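Local atomic coordinates of oxidoreductase protein (Agrobacterium radiobacter, PDB entry 5UI9), a protein that binds NAD+ and probably catalyses the oxidation or reduction of a small hydroxylated substrate, as in other oxidoreductases of the GFO/IDH/MocA family. Residues K137-E141 with S142-G146. Residues are numbered along the deposited sequence; the frame is centred on the assembly and turned at random.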
ATOM      1  N   LYS A 137       9.390 -12.702  10.472  1.00 37.25           N
ATOM      2  CA  LYS A 137       9.237 -12.627  11.928  1.00 37.54           C
ATOM      3  C   LYS A 137      10.586 -12.745  12.647  1.00 37.71           C
ATOM      4  O   LYS A 137      10.890 -11.938  13.526  1.00 35.01           O
ATOM      5  CB  LYS A 137       8.271 -13.712  12.417  1.00 38.67           C
ATOM      6  CG  LYS A 137       7.998 -13.722  13.918  1.00 42.09           C
ATOM      7  CD  LYS A 137       7.433 -12.399  14.401  1.00 44.29           C
ATOM      8  CE  LYS A 137       6.732 -12.557  15.738  1.00 46.82           C
ATOM      9  NZ  LYS A 137       6.311 -11.230  16.253  1.00 49.52           N
ATOM     10  N   ALA A 138      11.393 -13.730  12.251  1.00 38.27           N
ATOM     11  CA  ALA A 138      12.689 -13.972  12.895  1.00 41.49           C
ATOM     12  C   ALA A 138      13.640 -12.794  12.722  1.00 41.56           C
ATOM     13  O   ALA A 138      14.317 -12.412  13.667  1.00 42.57           O
ATOM     14  CB  ALA A 138      13.330 -15.255  12.376  1.00 41.38           C
ATOM     15  N   VAL A 139      13.671 -12.205  11.527  1.00 42.79           N
ATOM     16  CA  VAL A 139      14.485 -11.009  11.282  1.00 42.73           C
ATOM     17  C   VAL A 139      14.059  -9.844  12.189  1.00 43.34           C
ATOM     18  O   VAL A 139      14.901  -9.190  12.793  1.00 42.26           O
ATOM     19  CB  VAL A 139      14.433 -10.555   9.796  1.00 41.96           C
ATOM     20  CG1 VAL A 139      15.103  -9.196   9.616  1.00 42.24           C
ATOM     21  CG2 VAL A 139      15.095 -11.585   8.884  1.00 42.32           C
ATOM     22  N   LEU A 140      12.758  -9.587  12.265  1.00 44.92           N
ATOM     23  CA  LEU A 140      12.240  -8.443  13.012  1.00 47.41           C
ATOM     24  C   LEU A 140      12.444  -8.615  14.520  1.00 52.29           C
ATOM     25  O   LEU A 140      12.834  -7.664  15.207  1.00 52.02           O
ATOM     26  CB  LEU A 140      10.761  -8.234  12.682  1.00 47.59           C
ATOM     27  CG  LEU A 140      10.040  -7.025  13.283  1.00 48.87           C
ATOM     28  CD1 LEU A 140      10.706  -5.716  12.897  1.00 50.07           C
ATOM     29  CD2 LEU A 140       8.594  -7.036  12.821  1.00 48.71           C
ATOM     30  N   GLU A 141      12.191  -9.829  15.018  1.00 54.70           N
ATOM     31  CA  GLU A 141      12.441 -10.181  16.427  1.00 57.03           C
ATOM     32  C   GLU A 141      13.924 -10.062  16.815  1.00 54.46           C
ATOM     33  O   GLU A 141      14.237  -9.719  17.955  1.00 55.22           O
ATOM     34  CB  GLU A 141      11.941 -11.604  16.731  1.00 62.75           C
ATOM     35  CG  GLU A 141      10.426 -11.799  16.636  1.00 68.77           C
ATOM     36  CD  GLU A 141       9.769 -12.194  17.954  1.00 77.85           C
ATOM     37  OE1 GLU A 141       9.336 -13.366  18.075  1.00 79.35           O
ATOM     38  OE2 GLU A 141       9.682 -11.340  18.866  1.00 84.77           O
ATOM     39  N   SER A 142      14.829 -10.336  15.875  1.00 51.13           N
ATOM     40  CA  SER A 142      16.281 -10.213  16.126  1.00 52.39           C
ATOM     41  C   SER A 142      16.763  -8.784  16.438  1.00 51.35           C
ATOM     42  O   SER A 142      17.847  -8.618  16.996  1.00 51.35           O
ATOM     43  CB  SER A 142      17.104 -10.765  14.946  1.00 50.93           C
ATOM     44  OG  SER A 142      17.197  -9.829  13.882  1.00 49.20           O
ATOM     45  N   GLY A 143      15.977  -7.772  16.063  1.00 49.39           N
ATOM     46  CA  GLY A 143      16.346  -6.369  16.255  1.00 48.58           C
ATOM     47  C   GLY A 143      17.095  -5.767  15.077  1.00 47.56           C
ATOM     48  O   GLY A 143      17.486  -4.604  15.136  1.00 49.35           O
ATOM     49  N   ALA A 144      17.266  -6.537  13.997  1.00 45.59           N
ATOM     50  CA  ALA A 144      18.055  -6.127  12.827  1.00 44.69           C
ATOM     51  C   ALA A 144      17.683  -4.760  12.226  1.00 44.30           C
ATOM     52  O   ALA A 144      18.564  -4.028  11.768  1.00 44.74           O
ATOM     53  CB  ALA A 144      17.975  -7.199  11.748  1.00 43.58           C
ATOM     54  N   ILE A 145      16.392  -4.428  12.226  1.00 43.22           N
ATOM     55  CA  ILE A 145      15.910  -3.171  11.630  1.00 43.75           C
ATOM     56  C   ILE A 145      15.337  -2.175  12.648  1.00 44.20           C
ATOM     57  O   ILE A 145      14.705  -1.188  12.256  1.00 41.63           O
ATOM     58  CB  ILE A 145      14.888  -3.432  10.500  1.00 42.63           C
ATOM     59  CG1 ILE A 145      13.569  -4.024  11.021  1.00 42.99           C
ATOM     60  CG2 ILE A 145      15.500  -4.340   9.443  1.00 42.33           C
ATOM     61  CD1 ILE A 145      12.417  -3.770  10.063  1.00 42.45           C
ATOM     62  N   GLY A 146      15.589  -2.416  13.936  1.00 43.98           N
ATOM     63  CA  GLY A 146      15.046  -1.581  15.003  1.00 45.41           C
ATOM     64  C   GLY A 146      13.569  -1.824  15.221  1.00 45.00           C
ATOM     65  O   GLY A 146      13.065  -2.907  14.920  1.00 45.34           O
TER
HETATM   66  O   HOH W   1      14.084  -5.284  14.228  1.00 37.01           O
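A Schellman motif that runs straight into a type I beta turn, with Gly-143 belonging to both, ends helix 131-141 at the surface of the C-terminal domain and shows how a helix end can be closed on its own carbonyls. Ser-142 N donates a hydrogen bond to Ala-138 O at 3.1 Å. Gly-143 N bonds to Leu-140 O at 3.3 Å, coming from above the carbonyl plane. Gly-143 is the first residue to leave helical angles, with a positive phi of 91° at which a CB would press on the preceding carbonyl oxygen. A chi1 of 80° sets Ser-142 OG between its own backbone N and carbonyl carbon, from where it donates to Val-139 O at 2.6 Å, tilted from the carbonyl plane; Ser-142 OG in turn accepts from Ala-144 N at 3.3 Å, which makes an ST turn. The turn from Gly-143 to Gly-146 then leads toward strand 148-156. Leu-140 CD1 meets Ile-145 CG1 at 3.8 Å, the two side chains slanting across each other. Ile-145 and Val-139 also rest on Ile-255 of strand 253-258, whereas Leu-140 touches Ile-190 of helix 175-191. One water bridges helix and turn: it accepts from Ile-145 N and donates to Leu-140 O at 2.9 Å and to Gly-146 O at 2.7 Å.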